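Local coordinates for protein EmGH1 (PDB 5Z87) that probably hydrolyses beta-glucosidic bonds as a family 3 glycoside hydrolase, perhaps with xylosidase and arabinofuranosidase activities, at residues 250-255 and 259-264; 687-692 and 766-771; 709-714 and 748-753; 752-755 and 759-762. One frame throughout, in Å; residues are numbered along the deposited sequence.

Contact 1 (250-255 and 259-264)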
loop_
_atom_site.group_PDB
_atom_site.type_symbol
_atom_site.label_atom_id
_atom_site.label_comp_id
_atom_site.label_asym_id
_atom_site.label_seq_id
_atom_site.Cartn_x
_atom_site.Cartn_y
_atom_site.Cartn_z
ATOM N N SER A 250 7.911 5.231 -0.195
ATOM C CA SER A 250 6.817 5.259 -1.148
ATOM C C SER A 250 7.168 4.341 -2.306
ATOM O O SER A 250 8.344 4.220 -2.678
ATOM C CB SER A 250 6.567 6.677 -1.662
ATOM O OG SER A 250 6.339 7.544 -0.568
ATOM N N HIS A 251 6.151 3.685 -2.851
ATOM C CA HIS A 251 6.293 2.788 -3.989
ATOM C C HIS A 251 5.567 3.446 -5.153
ATOM O O HIS A 251 4.346 3.345 -5.274
ATOM C CB HIS A 251 5.751 1.397 -3.679
ATOM C CG HIS A 251 6.489 0.706 -2.576
ATOM N ND1 HIS A 251 7.173 -0.473 -2.768
ATOM C CD2 HIS A 251 6.678 1.046 -1.277
ATOM C CE1 HIS A 251 7.737 -0.844 -1.629
ATOM N NE2 HIS A 251 7.451 0.060 -0.708
ATOM N N ILE A 252 6.329 4.137 -5.992
ATOM C CA ILE A 252 5.791 4.952 -7.073
ATOM C C ILE A 252 6.563 4.603 -8.340
ATOM O O ILE A 252 7.786 4.767 -8.386
ATOM C CB ILE A 252 5.904 6.455 -6.753
ATOM C CG1 ILE A 252 5.313 6.741 -5.369
ATOM C CG2 ILE A 252 5.194 7.294 -7.808
ATOM C CD1 ILE A 252 5.440 8.195 -4.910
ATOM N N GLY A 253 5.860 4.080 -9.341
ATOM C CA GLY A 253 6.441 3.840 -10.641
ATOM C C GLY A 253 6.647 5.144 -11.396
ATOM O O GLY A 253 6.084 6.191 -11.034
ATOM N N PRO A 254 7.462 5.111 -12.457
ATOM C CA PRO A 254 7.752 6.361 -13.189
ATOM C C PRO A 254 6.547 6.955 -13.900
ATOM O O PRO A 254 6.430 8.183 -13.956
ATOM C CB PRO A 254 8.853 5.951 -14.178
ATOM C CG PRO A 254 8.765 4.436 -14.258
ATOM C CD PRO A 254 8.321 3.996 -12.897
ATOM N N VAL A 255 5.629 6.143 -14.422
ATOM C CA VAL A 255 4.461 6.720 -15.077
ATOM C C VAL A 255 3.502 7.297 -14.045
ATOM O O VAL A 255 2.984 8.410 -14.209
ATOM C CB VAL A 255 3.780 5.675 -15.975
ATOM C CG1 VAL A 255 2.554 6.267 -16.620
ATOM C CG2 VAL A 255 4.761 5.189 -17.040
ATOM N N ASN A 259 2.228 11.246 -13.748
ATOM C CA ASN A 259 0.831 11.617 -13.938
ATOM C C ASN A 259 0.034 11.775 -12.651
ATOM O O ASN A 259 -1.084 12.304 -12.709
ATOM C CB ASN A 259 0.130 10.591 -14.842
ATOM C CG ASN A 259 0.800 10.477 -16.198
ATOM O OD1 ASN A 259 0.450 11.193 -17.121
ATOM N ND2 ASN A 259 1.767 9.569 -16.319
ATOM N N VAL A 260 0.553 11.331 -11.503
ATOM C CA VAL A 260 -0.117 11.511 -10.210
ATOM C C VAL A 260 0.605 12.542 -9.359
ATOM O O VAL A 260 0.026 13.555 -8.970
ATOM C CB VAL A 260 -0.250 10.173 -9.445
ATOM C CG1 VAL A 260 -0.870 10.414 -8.080
ATOM C CG2 VAL A 260 -1.063 9.164 -10.227
ATOM N N VAL A 261 1.871 12.291 -9.050
ATOM C CA VAL A 261 2.554 12.995 -7.974
ATOM C C VAL A 261 3.123 14.326 -8.459
ATOM O O VAL A 261 2.966 15.359 -7.797
ATOM C CB VAL A 261 3.647 12.078 -7.387
ATOM C CG1 VAL A 261 4.439 12.793 -6.321
ATOM C CG2 VAL A 261 3.017 10.786 -6.836
ATOM N N LEU A 262 3.782 14.324 -9.614
ATOM C CA LEU A 262 4.493 15.473 -10.178
ATOM C C LEU A 262 3.641 16.605 -10.756
ATOM O O LEU A 262 4.117 17.745 -10.758
ATOM C CB LEU A 262 5.451 15.002 -11.278
ATOM C CG LEU A 262 6.649 14.175 -10.812
ATOM C CD1 LEU A 262 7.530 13.828 -12.000
ATOM C CD2 LEU A 262 7.442 14.913 -9.731
ATOM N N PRO A 263 2.442 16.371 -11.300
ATOM C CA PRO A 263 1.745 17.458 -12.047
ATOM C C PRO A 263 1.581 18.739 -11.238
ATOM O O PRO A 263 1.719 19.841 -11.799
ATOM C CB PRO A 263 0.390 16.832 -12.411
ATOM C CG PRO A 263 0.716 15.361 -12.558
ATOM C CD PRO A 263 1.757 15.069 -11.499
ATOM N N PRO A 264 1.290 18.673 -9.931
ATOM C CA PRO A 264 1.239 19.945 -9.179
ATOM C C PRO A 264 2.587 20.628 -9.060
ATOM O O PRO A 264 2.659 21.864 -9.145
ATOM C CB PRO A 264 0.677 19.535 -7.807
ATOM C CG PRO A 264 0.825 18.051 -7.738
ATOM C CD PRO A 264 0.721 17.561 -9.145
#

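Contact 2 (687-692 and 766-771)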
loop_
_atom_site.group_PDB
_atom_site.type_symbol
_atom_site.label_atom_id
_atom_site.label_comp_id
_atom_site.label_asym_id
_atom_site.label_seq_id
_atom_site.Cartn_x
_atom_site.Cartn_y
_atom_site.Cartn_z
ATOM N N ASP A 687 -5.825 18.985 -31.177
ATOM C CA ASP A 687 -6.909 19.953 -31.063
ATOM C C ASP A 687 -7.370 20.122 -29.625
ATOM O O ASP A 687 -7.250 19.216 -28.795
ATOM C CB ASP A 687 -8.107 19.526 -31.905
ATOM C CG ASP A 687 -7.812 19.560 -33.376
ATOM O OD1 ASP A 687 -6.760 20.125 -33.740
ATOM O OD2 ASP A 687 -8.625 19.029 -34.163
ATOM N N ARG A 688 -7.918 21.301 -29.342
ATOM C CA ARG A 688 -8.686 21.548 -28.133
ATOM C C ARG A 688 -10.173 21.356 -28.425
ATOM O O ARG A 688 -10.621 21.485 -29.566
ATOM C CB ARG A 688 -8.423 22.956 -27.599
ATOM C CG ARG A 688 -6.948 23.225 -27.340
ATOM C CD ARG A 688 -6.736 24.471 -26.511
ATOM N NE ARG A 688 -7.274 24.345 -25.159
ATOM C CZ ARG A 688 -6.670 23.712 -24.156
ATOM N NH1 ARG A 688 -5.497 23.117 -24.340
ATOM N NH2 ARG A 688 -7.247 23.667 -22.964
ATOM N N LEU A 689 -10.939 21.048 -27.380
ATOM C CA LEU A 689 -12.348 20.699 -27.517
ATOM C C LEU A 689 -13.169 21.432 -26.467
ATOM O O LEU A 689 -12.849 21.389 -25.275
ATOM C CB LEU A 689 -12.557 19.190 -27.373
ATOM C CG LEU A 689 -14.009 18.708 -27.438
ATOM C CD1 LEU A 689 -14.525 18.799 -28.867
ATOM C CD2 LEU A 689 -14.128 17.288 -26.913
ATOM N N ARG A 690 -14.233 22.086 -26.903
ATOM C CA ARG A 690 -15.152 22.717 -25.973
ATOM C C ARG A 690 -16.237 21.726 -25.557
ATOM O O ARG A 690 -16.749 20.964 -26.382
ATOM C CB ARG A 690 -15.766 23.966 -26.602
ATOM C CG ARG A 690 -14.712 24.977 -27.023
ATOM C CD ARG A 690 -15.285 26.375 -27.083
ATOM N NE ARG A 690 -16.116 26.540 -28.265
ATOM C CZ ARG A 690 -16.627 27.700 -28.667
ATOM N NH1 ARG A 690 -16.399 28.808 -27.968
ATOM N NH2 ARG A 690 -17.374 27.746 -29.765
ATOM N N VAL A 691 -16.561 21.725 -24.268
ATOM C CA VAL A 691 -17.606 20.876 -23.712
ATOM C C VAL A 691 -18.462 21.721 -22.775
ATOM O O VAL A 691 -17.927 22.473 -21.956
ATOM C CB VAL A 691 -17.013 19.662 -22.970
ATOM C CG1 VAL A 691 -18.123 18.856 -22.312
ATOM C CG2 VAL A 691 -16.222 18.781 -23.933
ATOM N N SER A 692 -19.786 21.604 -22.889
ATOM C CA SER A 692 -20.693 22.346 -22.024
ATOM C C SER A 692 -21.570 21.397 -21.217
ATOM O O SER A 692 -21.850 20.270 -21.637
ATOM C CB SER A 692 -21.585 23.291 -22.819
ATOM O OG SER A 692 -22.528 22.558 -23.574
ATOM N N ILE A 766 -12.318 8.782 -26.211
ATOM C CA ILE A 766 -12.301 9.388 -24.889
ATOM C C ILE A 766 -13.741 9.503 -24.423
ATOM O O ILE A 766 -14.600 9.977 -25.175
ATOM C CB ILE A 766 -11.633 10.773 -24.891
ATOM C CG1 ILE A 766 -10.245 10.720 -25.557
ATOM C CG2 ILE A 766 -11.592 11.315 -23.461
ATOM C CD1 ILE A 766 -9.161 10.025 -24.706
ATOM N N VAL A 767 -14.005 9.047 -23.198
ATOM C CA VAL A 767 -15.294 9.239 -22.549
ATOM C C VAL A 767 -15.190 10.509 -21.721
ATOM O O VAL A 767 -14.245 10.670 -20.943
ATOM C CB VAL A 767 -15.665 8.032 -21.666
ATOM C CG1 VAL A 767 -17.091 8.183 -21.110
ATOM C CG2 VAL A 767 -15.545 6.738 -22.447
ATOM N N ILE A 768 -16.131 11.428 -21.914
ATOM C CA ILE A 768 -16.176 12.683 -21.171
ATOM C C ILE A 768 -17.375 12.619 -20.239
ATOM O O ILE A 768 -18.484 12.306 -20.678
ATOM C CB ILE A 768 -16.262 13.899 -22.114
ATOM C CG1 ILE A 768 -14.971 14.046 -22.919
ATOM C CG2 ILE A 768 -16.525 15.163 -21.326
ATOM C CD1 ILE A 768 -15.087 15.026 -24.050
ATOM N N MET A 769 -17.146 12.885 -18.956
ATOM C CA MET A 769 -18.165 12.721 -17.930
ATOM C C MET A 769 -18.338 14.014 -17.146
ATOM O O MET A 769 -17.383 14.767 -16.946
ATOM C CB MET A 769 -17.809 11.581 -16.976
ATOM C CG MET A 769 -17.724 10.211 -17.654
ATOM S SD MET A 769 -16.691 9.070 -16.713
ATOM C CE MET A 769 -15.086 9.523 -17.337
ATOM N N ALA A 770 -19.573 14.269 -16.707
ATOM C CA ALA A 770 -19.864 15.469 -15.933
ATOM C C ALA A 770 -20.999 15.197 -14.958
ATOM O O ALA A 770 -21.899 14.399 -15.230
ATOM C CB ALA A 770 -20.214 16.651 -16.847
ATOM N N GLY A 771 -20.951 15.872 -13.822
ATOM C CA GLY A 771 -21.934 15.690 -12.781
ATOM C C GLY A 771 -21.522 16.421 -11.519
ATOM O O GLY A 771 -20.475 17.081 -11.476
#

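Contact 3 (709-714 and 748-753). With MG (magnesium ion), chain E.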
loop_
_atom_site.group_PDB
_atom_site.type_symbol
_atom_site.label_atom_id
_atom_site.label_comp_id
_atom_site.label_asym_id
_atom_site.label_seq_id
_atom_site.Cartn_x
_atom_site.Cartn_y
_atom_site.Cartn_z
ATOM N N LEU A 709 -15.970 17.838 -14.179
ATOM C CA LEU A 709 -15.678 17.196 -15.457
ATOM C C LEU A 709 -14.593 16.131 -15.279
ATOM O O LEU A 709 -13.598 16.360 -14.589
ATOM C CB LEU A 709 -15.236 18.238 -16.488
ATOM C CG LEU A 709 -15.097 17.788 -17.954
ATOM C CD1 LEU A 709 -16.457 17.654 -18.619
ATOM C CD2 LEU A 709 -14.238 18.768 -18.726
ATOM N N TYR A 710 -14.798 14.963 -15.897
ATOM C CA TYR A 710 -13.875 13.835 -15.823
ATOM C C TYR A 710 -13.722 13.228 -17.207
ATOM O O TYR A 710 -14.588 13.383 -18.075
ATOM C CB TYR A 710 -14.368 12.729 -14.874
ATOM C CG TYR A 710 -14.627 13.140 -13.450
ATOM C CD1 TYR A 710 -15.801 13.805 -13.098
ATOM C CD2 TYR A 710 -13.717 12.824 -12.434
ATOM C CE1 TYR A 710 -16.046 14.174 -11.758
ATOM C CE2 TYR A 710 -13.956 13.179 -11.104
ATOM C CZ TYR A 710 -15.128 13.858 -10.775
ATOM O OH TYR A 710 -15.371 14.224 -9.468
ATOM N N ILE A 711 -12.621 12.503 -17.410
ATOM C CA ILE A 711 -12.427 11.778 -18.658
ATOM C C ILE A 711 -11.949 10.363 -18.365
ATOM O O ILE A 711 -11.410 10.065 -17.299
ATOM C CB ILE A 711 -11.429 12.472 -19.612
ATOM C CG1 ILE A 711 -10.021 12.418 -19.023
ATOM C CG2 ILE A 711 -11.862 13.921 -19.912
ATOM C CD1 ILE A 711 -8.943 12.308 -20.055
ATOM N N ARG A 712 -12.164 9.487 -19.343
ATOM C CA ARG A 712 -11.594 8.144 -19.351
ATOM C C ARG A 712 -10.998 7.898 -20.729
ATOM O O ARG A 712 -11.695 8.019 -21.740
ATOM C CB ARG A 712 -12.652 7.083 -19.012
ATOM C CG ARG A 712 -12.380 5.667 -19.553
ATOM C CD ARG A 712 -11.218 4.970 -18.847
ATOM N NE ARG A 712 -11.048 3.581 -19.297
ATOM C CZ ARG A 712 -9.990 2.822 -19.020
ATOM N NH1 ARG A 712 -9.924 1.574 -19.474
ATOM N NH2 ARG A 712 -9.007 3.301 -18.282
ATOM N N ASP A 713 -9.715 7.563 -20.768
ATOM C CA ASP A 713 -9.054 7.165 -22.005
ATOM C C ASP A 713 -9.290 5.661 -22.143
ATOM O O ASP A 713 -8.631 4.855 -21.477
ATOM C CB ASP A 713 -7.581 7.543 -21.943
ATOM C CG ASP A 713 -6.840 7.242 -23.218
ATOM O OD1 ASP A 713 -7.480 6.814 -24.210
ATOM O OD2 ASP A 713 -5.602 7.414 -23.207
ATOM N N SER A 714 -10.251 5.290 -23.003
ATOM C CA SER A 714 -10.761 3.916 -23.043
ATOM C C SER A 714 -9.653 2.904 -23.305
ATOM O O SER A 714 -9.592 1.856 -22.650
ATOM C CB SER A 714 -11.848 3.777 -24.110
ATOM O OG SER A 714 -12.984 4.549 -23.788
ATOM N N GLU A 748 -3.011 17.989 -23.328
ATOM C CA GLU A 748 -2.524 17.752 -21.979
ATOM C C GLU A 748 -3.579 17.086 -21.119
ATOM O O GLU A 748 -3.240 16.510 -20.082
ATOM C CB GLU A 748 -2.078 19.070 -21.332
ATOM C CG GLU A 748 -3.237 19.967 -20.887
ATOM C CD GLU A 748 -3.794 20.899 -21.993
ATOM O OE1 GLU A 748 -3.590 20.614 -23.201
ATOM O OE2 GLU A 748 -4.447 21.917 -21.634
ATOM N N ASP A 749 -4.843 17.141 -21.532
ATOM C CA ASP A 749 -5.925 16.513 -20.790
ATOM C C ASP A 749 -6.200 15.098 -21.271
ATOM O O ASP A 749 -6.419 14.200 -20.453
ATOM C CB ASP A 749 -7.195 17.357 -20.905
ATOM C CG ASP A 749 -7.010 18.741 -20.329
ATOM O OD1 ASP A 749 -6.637 18.836 -19.140
ATOM O OD2 ASP A 749 -7.206 19.728 -21.067
ATOM N N PHE A 750 -6.171 14.895 -22.590
ATOM C CA PHE A 750 -6.539 13.627 -23.199
ATOM C C PHE A 750 -5.405 12.610 -23.206
ATOM O O PHE A 750 -5.668 11.410 -23.316
ATOM C CB PHE A 750 -6.986 13.863 -24.636
ATOM C CG PHE A 750 -8.219 14.693 -24.760
ATOM C CD1 PHE A 750 -9.290 14.494 -23.909
ATOM C CD2 PHE A 750 -8.314 15.669 -25.745
ATOM C CE1 PHE A 750 -10.446 15.244 -24.040
ATOM C CE2 PHE A 750 -9.462 16.429 -25.884
ATOM C CZ PHE A 750 -10.534 16.214 -25.036
ATOM N N GLY A 751 -4.154 13.058 -23.131
ATOM C CA GLY A 751 -3.016 12.175 -23.171
ATOM C C GLY A 751 -2.460 11.926 -21.785
ATOM O O GLY A 751 -3.047 12.296 -20.769
ATOM N N TYR A 752 -1.300 11.279 -21.750
ATOM C CA TYR A 752 -0.621 11.018 -20.490
ATOM C C TYR A 752 0.870 11.025 -20.764
ATOM O O TYR A 752 1.302 10.867 -21.907
ATOM C CB TYR A 752 -1.076 9.691 -19.867
ATOM C CG TYR A 752 -0.455 8.468 -20.499
ATOM C CD1 TYR A 752 -0.928 7.958 -21.701
ATOM C CD2 TYR A 752 0.605 7.824 -19.888
ATOM C CE1 TYR A 752 -0.338 6.833 -22.281
ATOM C CE2 TYR A 752 1.188 6.703 -20.448
ATOM C CZ TYR A 752 0.718 6.210 -21.635
ATOM O OH TYR A 752 1.331 5.094 -22.168
ATOM N N ARG A 753 1.653 11.208 -19.705
ATOM C CA ARG A 753 3.103 11.307 -19.818
ATOM C C ARG A 753 3.749 9.944 -19.629
ATOM O O ARG A 753 3.372 9.199 -18.719
ATOM C CB ARG A 753 3.640 12.298 -18.789
ATOM C CG ARG A 753 3.119 13.707 -19.025
ATOM C CD ARG A 753 3.975 14.751 -18.318
ATOM N NE ARG A 753 3.423 16.072 -18.557
ATOM C CZ ARG A 753 3.805 16.865 -19.555
ATOM N NH1 ARG A 753 4.763 16.480 -20.390
ATOM N NH2 ARG A 753 3.226 18.045 -19.719
HETATM MG MG MG E . -6.904 6.095 -25.986
HETATM O O HOH W 1 -5.179 9.634 -25.507
HETATM O O HOH W 2 -4.917 6.761 -25.527
HETATM O O HOH W 3 -8.910 5.479 -26.212
HETATM O O HOH W 4 -6.109 5.058 -27.591
HETATM O O HOH W 5 -7.089 8.001 -27.054
#

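Contact 4 (752-755 and 759-762)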
loop_
_atom_site.group_PDB
_atom_site.type_symbol
_atom_site.label_atom_id
_atom_site.label_comp_id
_atom_site.label_asym_id
_atom_site.label_seq_id
_atom_site.Cartn_x
_atom_site.Cartn_y
_atom_site.Cartn_z
ATOM N N TYR A 752 -1.300 11.279 -21.750
ATOM C CA TYR A 752 -0.621 11.018 -20.490
ATOM C C TYR A 752 0.870 11.025 -20.764
ATOM O O TYR A 752 1.302 10.867 -21.907
ATOM C CB TYR A 752 -1.076 9.691 -19.867
ATOM C CG TYR A 752 -0.455 8.468 -20.499
ATOM C CD1 TYR A 752 -0.928 7.958 -21.701
ATOM C CD2 TYR A 752 0.605 7.824 -19.888
ATOM C CE1 TYR A 752 -0.338 6.833 -22.281
ATOM C CE2 TYR A 752 1.188 6.703 -20.448
ATOM C CZ TYR A 752 0.718 6.210 -21.635
ATOM O OH TYR A 752 1.331 5.094 -22.168
ATOM N N ARG A 753 1.653 11.208 -19.705
ATOM C CA ARG A 753 3.103 11.307 -19.818
ATOM C C ARG A 753 3.749 9.944 -19.629
ATOM O O ARG A 753 3.372 9.199 -18.719
ATOM C CB ARG A 753 3.640 12.298 -18.789
ATOM C CG ARG A 753 3.119 13.707 -19.025
ATOM C CD ARG A 753 3.975 14.751 -18.318
ATOM N NE ARG A 753 3.423 16.072 -18.557
ATOM C CZ ARG A 753 3.805 16.865 -19.555
ATOM N NH1 ARG A 753 4.763 16.480 -20.390
ATOM N NH2 ARG A 753 3.226 18.045 -19.719
ATOM N N ASP A 754 4.712 9.612 -20.495
ATOM C CA ASP A 754 5.422 8.343 -20.369
ATOM C C ASP A 754 6.455 8.438 -19.245
ATOM O O ASP A 754 6.557 9.451 -18.543
ATOM C CB ASP A 754 6.041 7.927 -21.708
ATOM C CG ASP A 754 7.218 8.819 -22.156
ATOM O OD1 ASP A 754 7.893 9.487 -21.335
ATOM O OD2 ASP A 754 7.486 8.818 -23.377
ATOM N N ALA A 755 7.262 7.386 -19.075
ATOM C CA ALA A 755 8.190 7.350 -17.947
ATOM C C ALA A 755 9.243 8.448 -18.028
ATOM O O ALA A 755 9.853 8.777 -17.004
ATOM C CB ALA A 755 8.858 5.975 -17.852
ATOM N N LEU A 759 4.619 13.754 -23.324
ATOM C CA LEU A 759 3.173 13.645 -23.455
ATOM C C LEU A 759 2.814 12.768 -24.650
ATOM O O LEU A 759 3.171 13.083 -25.787
ATOM C CB LEU A 759 2.554 15.027 -23.599
ATOM C CG LEU A 759 1.034 15.048 -23.764
ATOM C CD1 LEU A 759 0.301 14.606 -22.477
ATOM C CD2 LEU A 759 0.616 16.449 -24.179
ATOM N N LEU A 760 2.108 11.672 -24.394
ATOM C CA LEU A 760 1.586 10.793 -25.435
ATOM C C LEU A 760 0.109 11.084 -25.648
ATOM O O LEU A 760 -0.674 11.051 -24.694
ATOM C CB LEU A 760 1.755 9.322 -25.056
ATOM C CG LEU A 760 3.174 8.887 -24.701
ATOM C CD1 LEU A 760 3.211 7.407 -24.248
ATOM C CD2 LEU A 760 4.098 9.131 -25.890
ATOM N N VAL A 761 -0.271 11.371 -26.890
ATOM C CA VAL A 761 -1.672 11.474 -27.277
ATOM C C VAL A 761 -1.918 10.415 -28.342
ATOM O O VAL A 761 -1.212 10.369 -29.355
ATOM C CB VAL A 761 -2.039 12.878 -27.784
ATOM C CG1 VAL A 761 -3.547 13.015 -27.904
ATOM C CG2 VAL A 761 -1.515 13.915 -26.831
ATOM N N GLU A 762 -2.907 9.557 -28.106
ATOM C CA GLU A 762 -3.086 8.415 -28.973
ATOM C C GLU A 762 -4.469 8.420 -29.614
ATOM O O GLU A 762 -5.452 8.815 -28.976
ATOM C CB GLU A 762 -2.861 7.119 -28.175
ATOM C CG GLU A 762 -1.441 7.059 -27.581
ATOM C CD GLU A 762 -1.257 6.040 -26.459
ATOM O OE1 GLU A 762 -0.101 5.881 -26.027
ATOM O OE2 GLU A 762 -2.241 5.410 -26.005
#

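Contact 1 (250-255 and 259-264)
Asn259 takes hold of the carbonyl of Val255 twice. Its backbone N donates to Val255 O over 3.0 Å, the i to i+4 bond of a helical turn, and its side-chain ND2 donates to the same Val255 O over 2.7 Å, with an N-H...O angle of 158°. The side-chain donor sits tilted from the carbonyl plane, yet the oxygen lies close to the plane of the Asn259 amide, so the N-H is well aimed. CG of Asn259 stands beside its own backbone N (chi1 -59°), which brings both donors to one acceptor. The two side chains run alongside each other, with Val255 CG1 3.4 Å from Asn259 ND2. Nearby, Ile252 CD1 and Val261 CG2 meet tip to tip, 4.0 Å apart, which sets the chain just before the helix against Val261.

In the next shell, Asn259 OD1 accepts from the backbone N of Arg753, and Val255 and Asn259 both pack on Tyr752. Val255 N donates to Asp285 OD2 of the second subunit. With an alanine at Asn259, Arg753 N would probably lose its acceptor and Val255 O would keep just the backbone donor. The amide thus works through both ends, its NH2 given to the carbonyl of Val255 and its oxygen to a backbone N of the fibronectin type III-like domain.

Contact 2 (687-692 and 766-771)
The two sheets of the fibronectin type III-like beta sandwich face each other here, strand 689-697 from one and strand 764-771 from the other, with aliphatic side chains meeting between them. Ile768 is the residue that reaches across. Its CD1 touches Leu689 CD2 at 3.8 Å and Val691 CG2 at 3.9 Å, so a single methyl group meets two residues spaced two apart along the opposing strand. A second touch pairs Ile768 CG2 with Val691 CG1 at 4.1 Å. Val691 and Ile768 approach tip to tip, whereas Leu689 and Ile768 cross obliquely. With CG1 beside its backbone N (chi1 -67°) and the chain then extended to CD1, Ile768 sends its long branch to Leu689 and one methyl of Val691, while CG2 takes the other methyl. The contact between the two strands is wholly apolar.

Leu689 and Val691 belong to the three-stranded sheet, where their backbones pair with Leu745 and Phe743 of strand 738-745, and their side chains also lean on Ala678 and Pro676 of strand 671-678. Ile768 belongs to the other sheet, packing on Leu709 of strand 703-713, which neighbours strand 764-771 there; strand 778-784 runs along the other edge of strand 764-771.

Contact 3 (709-714 and 748-753)
Asp713 and Phe750 are joined through water 1, which lies within hydrogen-bonding distance of both, 3.2 Å from Asp713 OD2 and 2.9 Å from Phe750 O. From CB, the Asp713 side chain leaves strand 703-713 toward the turn after helix 747-750, its CG anti to the backbone N (chi1 -176°). At the tip the two oxygens divide the work. OD1 binds the magnesium ion at 2.0 Å, and OD2, 3.3 Å from the magnesium ion, stays outside its first shell. Waters 2, 3, 4 and 5 and the backbone oxygen of Ile715 complete six ligands round the metal. OD2 also pairs with Arg720, whose NH1 bonds Phe750 O as well. With a metal ion and an arginine as partners, the carboxylate would probably be held in its ionised form.

Two residues earlier, Ile711 projects toward the same turn. Its CG1 takes the crowded position between backbone N and carbonyl carbon (chi1 68°), carrying CD1 to 3.2 Å from Asp749 O. The same Ile711 CD1 comes to the edge of the Phe750 ring, 4.4 Å from Phe750 CD1.

Strand 703-713 lies between strands 764-771 and 724-733 in its sheet. Leu745, at the end of strand 738-745 in the facing sheet, touches both Ile711 and Phe750, while Asp713 also packs on Ile766 of strand 764-771.

Contact 4 (752-755 and 759-762)
Tyr752 and Leu760 have the most surface buried here, and they face each other as an antiparallel hydrogen-bonded pair. Leu760 N donates to Tyr752 O over 2.7 Å, and Tyr752 N returns the bond to Leu760 O over 3.0 Å. Their side chains lie on the same face of the hairpin, CG of Tyr752 standing between its backbone N and carbonyl carbon (chi1 78°), which lays the ring beside Leu760 and Glu762. Leu760 CD1 approaches the far end of the tyrosine obliquely, 3.6 Å from Tyr752 OH. Glu762 brings OE1 to 3.9 Å from Tyr752 CE1, its carboxylate almost perpendicular to the ring; both Tyr752 OH and Glu762 OE1 are bonded to Ser717 OG.

Leu759, third in buried area, is on the other face with Arg753. Its CB sits over one face of the guanidinium, 4.2 Å from Arg753 NH1, which in turn bonds Gly757 O. With an alanine replacing Tyr752, Ser717 would probably lose one partner and Leu760 CD1 the ring end it rests against.

The arrangement is a short two-stranded beta hairpin of the fibronectin type III-like domain, its turn fastened by Asp754 OD1 to the backbone N of Asp756 and Lys758.

Overall arrangement
From the N terminus, contact 1 comes first, bringing the residues that lead into helix 254-261 against Asn259 and Val261 in the TIM-barrel-type N-terminal domain. More than 400 residues later, contact 2 opens on strand 689-697 and closes only at strand 764-771, bringing the two sheets of the fibronectin type III-like domain face to face. Contacts 3 and 4 both fall within that span. Contact 3 links strand 703-713 to the segment 748-753, and contact 4 starts on strand 752-753, the end of that segment, folding 752-755 against 759-762 before the chain enters strand 764-771. The shared strand 752-753 also touches contact 1, joining the C-terminal sandwich to the barrel domain.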